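Local coordinates for IPT/TIG domain-containing protein (Bacteroides thetaiotaomicron, PDB 3TC9) that probably binds nutrients as an auxiliary protein, pairing an immunoglobulin-like domain with a six-bladed beta-propeller, though its ligand is not established, at residues B[139-143]-B[334-338]; B[397-403]-B[415-420]; B[410-414]-B[424-428]. All blocks are in the same frame, centred on the assembly; numbering follows the deposited sequence.

Interaction 1: B[139-143]-B[334-338]; sequences AVWLS and PRQGT. With EDO (1,2-ethanediol), chain U.
How a propeller ties together different blades is illustrated by 139-143 and 334-338, which lie on edge strands of two separate sheets. These segments do not pair as strands: 141-143 is extended, 334-338 is a strand with an irregular psi of -131° at Arg335, Trp141 and Gln336 are closest through their CA atoms at 6.4 Å, and the Gln336 side chain bridges much of the gap. Two hydrogen bonds cross between the segments. Gln336, extended with chi1 and chi2 both t, points toward the other strand and presents its carboxamide to the backbone of Leu142. Leu142 N donates to Gln336 OE1 (2.9 Å) and Gln336 NE2 donates to Leu142 O (2.9 Å), so the amide satisfies both polar groups of one residue. A CH-pi contact adds to this: with chi1 t and chi2 near -92°, Trp141 sets its indole so that Gln336 CG lies 3.5 Å from the centroid of the six-membered ring, 5° off the normal, while NE2 also sits over that face. A 1,2-ethanediol, probably from the crystallisation liquor, gives a hydrogen bond from its O2 to Val140 O (2.6 Å) and takes one at O2 from Arg335 NH1 (3.1 Å). Strands 141-145 and 334-341 are the inner edges of the two blades flanking the one that holds strand 401-407, whose Ile404 N also donates to Gln336 OE1; His274 packs edge-to-face with Trp141.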
# COMPACT_ATOMS: atom_id res chain seq x y z
N ALA B 139 -16.57 -15.60 -19.39
CA ALA B 139 -16.43 -14.73 -18.22
C ALA B 139 -15.99 -13.38 -18.74
O ALA B 139 -14.81 -13.03 -18.68
CB ALA B 139 -15.44 -15.32 -17.21
N VAL B 140 -16.96 -12.67 -19.37
CA VAL B 140 -16.73 -11.39 -20.07
C VAL B 140 -16.72 -10.20 -19.11
O VAL B 140 -16.19 -9.14 -19.45
CB VAL B 140 -17.72 -11.17 -21.24
CG1 VAL B 140 -17.70 -12.35 -22.20
CG2 VAL B 140 -19.15 -10.86 -20.76
N TRP B 141 -17.29 -10.37 -17.91
CA TRP B 141 -17.37 -9.30 -16.93
C TRP B 141 -17.33 -9.92 -15.57
O TRP B 141 -18.07 -10.86 -15.32
CB TRP B 141 -18.64 -8.45 -17.14
CG TRP B 141 -18.52 -7.06 -16.61
CD1 TRP B 141 -18.88 -6.63 -15.36
CD2 TRP B 141 -18.00 -5.92 -17.30
NE1 TRP B 141 -18.63 -5.27 -15.25
CE2 TRP B 141 -18.11 -4.81 -16.43
CE3 TRP B 141 -17.51 -5.70 -18.61
CZ2 TRP B 141 -17.70 -3.53 -16.80
CZ3 TRP B 141 -17.12 -4.43 -18.98
CH2 TRP B 141 -17.22 -3.36 -18.08
N LEU B 142 -16.38 -9.47 -14.74
CA LEU B 142 -16.19 -10.00 -13.39
C LEU B 142 -16.52 -8.90 -12.38
O LEU B 142 -16.10 -7.76 -12.58
CB LEU B 142 -14.75 -10.52 -13.21
CG LEU B 142 -14.41 -11.82 -13.95
CD1 LEU B 142 -12.91 -12.00 -14.11
CD2 LEU B 142 -14.92 -13.01 -13.19
N SER B 143 -17.31 -9.23 -11.33
CA SER B 143 -17.74 -8.25 -10.33
C SER B 143 -17.99 -8.90 -8.97
O SER B 143 -18.79 -9.84 -8.85
CB SER B 143 -19.01 -7.54 -10.79
OG SER B 143 -19.51 -6.66 -9.81
N PRO B 334 -10.51 -3.46 -26.82
CA PRO B 334 -10.39 -3.43 -25.36
C PRO B 334 -11.71 -3.87 -24.72
O PRO B 334 -12.79 -3.59 -25.25
CB PRO B 334 -10.07 -1.98 -25.05
CG PRO B 334 -10.67 -1.20 -26.20
CD PRO B 334 -10.52 -2.09 -27.40
N ARG B 335 -11.62 -4.64 -23.62
CA ARG B 335 -12.82 -5.15 -22.97
C ARG B 335 -12.92 -4.58 -21.55
O ARG B 335 -12.76 -3.37 -21.41
CB ARG B 335 -12.81 -6.70 -23.00
CG ARG B 335 -13.08 -7.30 -24.40
CD ARG B 335 -14.43 -6.84 -24.94
NE ARG B 335 -14.92 -7.68 -26.02
CZ ARG B 335 -15.72 -8.72 -25.87
NH1 ARG B 335 -16.14 -9.07 -24.66
NH2 ARG B 335 -16.11 -9.43 -26.92
N GLN B 336 -13.15 -5.41 -20.51
CA GLN B 336 -13.26 -4.90 -19.14
C GLN B 336 -11.92 -4.37 -18.61
O GLN B 336 -10.85 -4.90 -18.94
CB GLN B 336 -13.80 -5.96 -18.18
CG GLN B 336 -14.27 -5.39 -16.84
CD GLN B 336 -14.75 -6.44 -15.87
OE1 GLN B 336 -14.59 -7.65 -16.09
NE2 GLN B 336 -15.33 -6.02 -14.76
N GLY B 337 -12.04 -3.31 -17.80
CA GLY B 337 -10.94 -2.69 -17.06
C GLY B 337 -11.18 -2.74 -15.57
O GLY B 337 -12.28 -3.05 -15.12
N THR B 338 -10.14 -2.47 -14.78
CA THR B 338 -10.21 -2.48 -13.33
C THR B 338 -9.28 -1.36 -12.82
O THR B 338 -8.18 -1.18 -13.37
CB THR B 338 -9.90 -3.92 -12.77
OG1 THR B 338 -10.35 -4.04 -11.42
CG2 THR B 338 -8.43 -4.37 -12.89
C1 EDO U . -18.07 -7.34 -22.66
O1 EDO U . -19.05 -6.81 -21.79
C2 EDO U . -16.72 -6.84 -22.15
O2 EDO U . -15.89 -7.95 -21.79

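Interaction 2: B[397-403]-B[415-420]. With PO4 (phosphate ion), chain Q.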
# COMPACT_ATOMS: atom_id res chain seq x y z
N ARG B 397 0.67 -16.47 -21.65
CA ARG B 397 -0.19 -16.24 -22.79
C ARG B 397 -1.62 -16.43 -22.42
O ARG B 397 -1.95 -17.31 -21.61
CB ARG B 397 0.13 -17.17 -23.95
CG ARG B 397 1.26 -16.70 -24.80
CD ARG B 397 1.96 -17.94 -25.21
NE ARG B 397 2.02 -18.08 -26.65
CZ ARG B 397 2.41 -19.19 -27.27
NH1 ARG B 397 2.71 -20.29 -26.58
NH2 ARG B 397 2.49 -19.21 -28.58
N PHE B 398 -2.49 -15.63 -23.05
CA PHE B 398 -3.95 -15.66 -22.94
C PHE B 398 -4.52 -15.87 -24.31
O PHE B 398 -3.80 -15.70 -25.29
CB PHE B 398 -4.50 -14.35 -22.35
CG PHE B 398 -3.90 -13.97 -21.03
CD1 PHE B 398 -4.38 -14.52 -19.84
CD2 PHE B 398 -2.86 -13.05 -20.96
CE1 PHE B 398 -3.82 -14.15 -18.61
CE2 PHE B 398 -2.29 -12.71 -19.74
CZ PHE B 398 -2.79 -13.24 -18.57
N ASN B 399 -5.79 -16.22 -24.41
CA ASN B 399 -6.45 -16.37 -25.69
C ASN B 399 -7.82 -15.72 -25.57
O ASN B 399 -8.76 -16.32 -25.07
CB ASN B 399 -6.53 -17.83 -26.11
CG ASN B 399 -6.84 -18.00 -27.56
OD1 ASN B 399 -7.28 -17.07 -28.25
ND2 ASN B 399 -6.67 -19.23 -28.03
N HIS B 400 -7.88 -14.45 -25.99
CA HIS B 400 -9.04 -13.56 -25.95
C HIS B 400 -9.44 -13.28 -24.49
O HIS B 400 -10.54 -13.68 -24.09
CB HIS B 400 -10.22 -14.12 -26.77
CG HIS B 400 -10.03 -14.06 -28.25
ND1 HIS B 400 -10.53 -15.04 -29.07
CD2 HIS B 400 -9.41 -13.13 -29.01
CE1 HIS B 400 -10.24 -14.66 -30.31
NE2 HIS B 400 -9.55 -13.52 -30.32
N PRO B 401 -8.56 -12.65 -23.66
CA PRO B 401 -8.99 -12.27 -22.29
C PRO B 401 -10.11 -11.22 -22.37
O PRO B 401 -10.05 -10.33 -23.22
CB PRO B 401 -7.70 -11.70 -21.67
CG PRO B 401 -6.94 -11.17 -22.80
CD PRO B 401 -7.23 -12.09 -23.97
N GLU B 402 -11.17 -11.35 -21.54
CA GLU B 402 -12.29 -10.41 -21.62
C GLU B 402 -12.60 -9.75 -20.29
O GLU B 402 -12.56 -8.53 -20.23
CB GLU B 402 -13.53 -11.10 -22.18
CG GLU B 402 -13.39 -11.48 -23.64
CD GLU B 402 -14.38 -12.48 -24.20
OE1 GLU B 402 -14.93 -13.30 -23.43
OE2 GLU B 402 -14.57 -12.48 -25.44
N GLY B 403 -12.93 -10.53 -19.26
CA GLY B 403 -13.24 -9.98 -17.94
C GLY B 403 -11.99 -9.86 -17.10
O GLY B 403 -11.03 -10.61 -17.27
N ILE B 415 -8.80 -13.09 -14.23
CA ILE B 415 -9.05 -12.79 -15.64
C ILE B 415 -9.92 -13.87 -16.28
O ILE B 415 -9.65 -15.05 -16.09
CB ILE B 415 -7.70 -12.62 -16.42
CG1 ILE B 415 -6.85 -11.48 -15.82
CG2 ILE B 415 -7.87 -12.42 -17.94
CD1 ILE B 415 -5.51 -11.90 -15.56
N GLY B 416 -10.92 -13.42 -17.06
CA GLY B 416 -11.78 -14.28 -17.86
C GLY B 416 -11.12 -14.52 -19.21
O GLY B 416 -11.22 -13.69 -20.11
N ASP B 417 -10.38 -15.62 -19.31
CA ASP B 417 -9.61 -16.01 -20.52
C ASP B 417 -10.49 -16.87 -21.40
O ASP B 417 -10.51 -18.09 -21.23
CB ASP B 417 -8.34 -16.76 -20.08
CG ASP B 417 -7.26 -16.87 -21.13
OD1 ASP B 417 -7.39 -16.22 -22.20
OD2 ASP B 417 -6.27 -17.60 -20.88
N ARG B 418 -11.24 -16.22 -22.32
CA ARG B 418 -12.30 -16.81 -23.13
C ARG B 418 -11.97 -18.18 -23.75
O ARG B 418 -12.60 -19.14 -23.34
CB ARG B 418 -12.84 -15.85 -24.20
CG ARG B 418 -14.09 -16.34 -24.96
CD ARG B 418 -15.26 -16.60 -24.02
NE ARG B 418 -16.52 -16.90 -24.70
CZ ARG B 418 -17.46 -16.01 -24.99
NH1 ARG B 418 -17.27 -14.72 -24.71
NH2 ARG B 418 -18.59 -16.39 -25.56
N GLU B 419 -11.04 -18.26 -24.72
CA GLU B 419 -10.79 -19.52 -25.44
C GLU B 419 -10.13 -20.59 -24.61
O GLU B 419 -10.15 -21.77 -24.99
CB GLU B 419 -9.98 -19.30 -26.74
CG GLU B 419 -10.46 -18.15 -27.65
CD GLU B 419 -11.94 -17.98 -27.95
OE1 GLU B 419 -12.68 -18.99 -27.96
OE2 GLU B 419 -12.35 -16.83 -28.25
N ASN B 420 -9.53 -20.21 -23.46
CA ASN B 420 -8.90 -21.19 -22.60
C ASN B 420 -9.92 -21.75 -21.57
O ASN B 420 -9.59 -22.71 -20.88
CB ASN B 420 -7.67 -20.58 -21.94
CG ASN B 420 -6.59 -20.39 -22.97
OD1 ASN B 420 -6.46 -21.17 -23.92
ND2 ASN B 420 -5.85 -19.32 -22.85
P PO4 Q . -18.08 -19.67 -27.58
O1 PO4 Q . -16.58 -19.87 -27.99
O2 PO4 Q . -18.71 -18.53 -28.47
O3 PO4 Q . -18.19 -19.31 -26.07
O4 PO4 Q . -18.94 -20.98 -27.76
O HOH W 1 -5.26 -21.08 -26.50
O HOH W 2 -14.17 -14.80 -21.18
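The open end of a beta hairpin, where strands 401-407 and 412-417 run out into the loops at one end of a propeller blade, is held here by a dense polar network. The short segments 401-403 and 415-417 approach to 4.7 Å at 133°, well away from ideal antiparallel. Pro401 and Asp417 form a non-hydrogen-bonded pair, after which Glu402 and Gly403 both face Gly416: Glu402 N donates to Gly416 O (2.7 Å) and Gly416 N to Gly403 O (2.8 Å), which, with phi/psi of -126/-59 at Glu402, is consistent with a classic beta bulge in the innermost strand of the blade. Toward 397-400 and 418-420 further hydrogen bonds continue the contact. Arg418 N reaches His400 O (3.2 Å), Glu419 N reaches Asn399 O (3.0 Å), and Asp417 OD1 accepts from Asn399 N (2.7 Å). Asp417 OD2 takes Asn420 ND2 (2.6 Å) and a salt bridge from Arg424. Among side chains, His400 ND1 donates to Glu419 OE2 (2.7 Å), and Arg418 NH1 forms a salt bridge with Glu402 OE1 (3.0 Å), while Glu402 OE2 engages Arg359. The rest of the Arg418 guanidinium holds a phosphate, probably from the crystallisation liquor, through NE and NH2 to its O3 (3.2 and 3.0 Å). Ile415 CG2 packs on Pro401 CB (3.8 Å), and Ile415 CD1 on Phe398 CE1 (4.1 Å).

Interaction 3: B[410-414]-B[424-428]; sequences RECFF and RKIGY
Regular antiparallel pairing within one propeller blade governs 410-414 and 424-428, neighbouring strands of a beta hairpin whose short axes lie 4.6 Å apart at 174°. Arg424, in the strand 422-428, has its CB directed away from 410-414 and its guanidinium in salt bridges with Asp417 and Asp389; across the hairpin its O receives a CA-H...O contact from Phe414 CA (3.3 Å). Lys425 forms the non-hydrogen-bonded pair with Phe414 and, on that shared face, runs extended (chi1 to chi3 t) with chi4 turned to m, so that its CG lies 4.0 Å from Phe414 CE1 and its CE 3.8 Å from Cys412 SG. Its CA also sits 3.2 Å from Phe413 O. Ile426 is the hydrogen-bonded partner of Phe413: Phe413 N donates to Ile426 O (2.9 Å) and Ile426 N to Phe413 O (3.0 Å). Their side chains, both with chi1 m, share the other face, CB to CB at 4.1 Å; there the Phe413 ring meets Tyr355, Phe376 and Tyr406. Gly427 lies opposite Cys412, and the absence of a CB matters, since one would crowd Cys412 CB and clash with Lys425 NZ. Just before Cys412, Glu411 has positive phi and psi (51/49) in a G1 beta bulge, both residues facing Asp407. Tyr428 packs on Lys346 of the second subunit, and a water bridges the segments, accepting from Tyr428 N (3.1 Å) and donating to Glu411 O (2.5 Å).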
# COMPACT_ATOMS: atom_id res chain seq x y z
N ARG B 410 -7.22 -10.20 -1.61
CA ARG B 410 -6.42 -11.36 -2.00
C ARG B 410 -5.16 -10.94 -2.77
O ARG B 410 -4.32 -11.79 -3.05
CB ARG B 410 -7.27 -12.38 -2.79
CG ARG B 410 -8.30 -13.06 -1.88
CD ARG B 410 -9.33 -13.93 -2.57
NE ARG B 410 -10.41 -14.26 -1.63
CZ ARG B 410 -11.59 -13.63 -1.56
NH1 ARG B 410 -11.87 -12.64 -2.39
NH2 ARG B 410 -12.49 -14.01 -0.66
N GLU B 411 -4.99 -9.63 -3.05
CA GLU B 411 -3.84 -8.98 -3.73
C GLU B 411 -3.50 -9.66 -5.08
O GLU B 411 -2.35 -9.96 -5.37
CB GLU B 411 -2.61 -8.92 -2.82
CG GLU B 411 -2.83 -8.06 -1.58
CD GLU B 411 -1.82 -8.30 -0.48
OE1 GLU B 411 -1.91 -9.34 0.20
OE2 GLU B 411 -0.93 -7.43 -0.29
N CYS B 412 -4.53 -9.87 -5.91
CA CYS B 412 -4.33 -10.51 -7.20
C CYS B 412 -5.40 -10.06 -8.19
O CYS B 412 -6.40 -9.48 -7.80
CB CYS B 412 -4.36 -12.03 -7.03
SG CYS B 412 -5.96 -12.69 -6.48
N PHE B 413 -5.18 -10.40 -9.45
CA PHE B 413 -6.11 -10.21 -10.56
C PHE B 413 -6.73 -11.53 -10.92
O PHE B 413 -6.06 -12.56 -10.87
CB PHE B 413 -5.39 -9.65 -11.81
CG PHE B 413 -4.77 -8.28 -11.66
CD1 PHE B 413 -3.50 -8.13 -11.10
CD2 PHE B 413 -5.46 -7.13 -12.07
CE1 PHE B 413 -2.93 -6.87 -10.94
CE2 PHE B 413 -4.88 -5.87 -11.93
CZ PHE B 413 -3.63 -5.74 -11.35
N PHE B 414 -8.01 -11.50 -11.29
CA PHE B 414 -8.76 -12.63 -11.83
C PHE B 414 -9.16 -12.25 -13.25
O PHE B 414 -9.69 -11.16 -13.45
CB PHE B 414 -9.97 -13.02 -10.96
CG PHE B 414 -9.56 -13.55 -9.61
CD1 PHE B 414 -8.84 -14.73 -9.49
CD2 PHE B 414 -9.88 -12.86 -8.45
CE1 PHE B 414 -8.44 -15.21 -8.24
CE2 PHE B 414 -9.51 -13.35 -7.19
CZ PHE B 414 -8.81 -14.54 -7.10
N ARG B 424 -8.01 -17.02 -14.99
CA ARG B 424 -6.57 -16.97 -14.72
C ARG B 424 -6.32 -16.05 -13.53
O ARG B 424 -7.16 -15.21 -13.20
CB ARG B 424 -5.78 -16.53 -15.96
CG ARG B 424 -6.17 -17.25 -17.24
CD ARG B 424 -5.61 -18.67 -17.37
NE ARG B 424 -4.14 -18.70 -17.40
CZ ARG B 424 -3.39 -18.42 -18.47
NH1 ARG B 424 -3.95 -18.01 -19.60
NH2 ARG B 424 -2.07 -18.49 -18.38
N LYS B 425 -5.20 -16.25 -12.85
CA LYS B 425 -4.85 -15.42 -11.71
C LYS B 425 -3.48 -14.76 -11.94
O LYS B 425 -2.60 -15.39 -12.51
CB LYS B 425 -4.85 -16.25 -10.42
CG LYS B 425 -4.51 -15.47 -9.15
CD LYS B 425 -4.39 -16.42 -7.97
CE LYS B 425 -3.81 -15.79 -6.73
NZ LYS B 425 -2.33 -15.63 -6.80
N ILE B 426 -3.32 -13.50 -11.52
CA ILE B 426 -2.03 -12.82 -11.55
C ILE B 426 -1.77 -12.33 -10.16
O ILE B 426 -2.48 -11.45 -9.70
CB ILE B 426 -1.86 -11.68 -12.60
CG1 ILE B 426 -2.19 -12.14 -14.02
CG2 ILE B 426 -0.46 -11.04 -12.50
CD1 ILE B 426 -2.25 -11.00 -15.01
N GLY B 427 -0.78 -12.91 -9.49
CA GLY B 427 -0.40 -12.54 -8.13
C GLY B 427 1.04 -12.93 -7.87
O GLY B 427 1.65 -13.58 -8.73
N TYR B 428 1.59 -12.56 -6.71
CA TYR B 428 2.94 -12.97 -6.29
C TYR B 428 3.04 -14.47 -6.04
O TYR B 428 2.04 -15.09 -5.66
CB TYR B 428 3.34 -12.24 -4.99
CG TYR B 428 3.84 -10.84 -5.24
CD1 TYR B 428 5.18 -10.61 -5.55
CD2 TYR B 428 2.97 -9.76 -5.24
CE1 TYR B 428 5.64 -9.33 -5.86
CE2 TYR B 428 3.42 -8.47 -5.53
CZ TYR B 428 4.76 -8.26 -5.84
OH TYR B 428 5.23 -7.01 -6.12
O HOH W 3 -0.48 -11.53 -4.68

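How the interactions relate
The three contacts trace how a propeller ring is closed. Interaction 1 comes first along the chain, and interactions 2 and 3 follow with alternating segments, both using strand 412-417 of the final blade. That blade also contains strand 107-113, beside 422-428, so the first and last strands of the propeller meet in one sheet, the usual way such a ring is closed. The centres of interactions 2 and 3 lie about 14 Å apart, linked by the salt bridge of Asp417 OD2 with Arg424 NH1 (2.7 Å). Interaction 1, about 10 Å from interaction 2 and 14 Å from interaction 3, joins the flanking blades across strand 401-407 of the final blade, where Gln336 N approaches Glu402 O (3.2 Å).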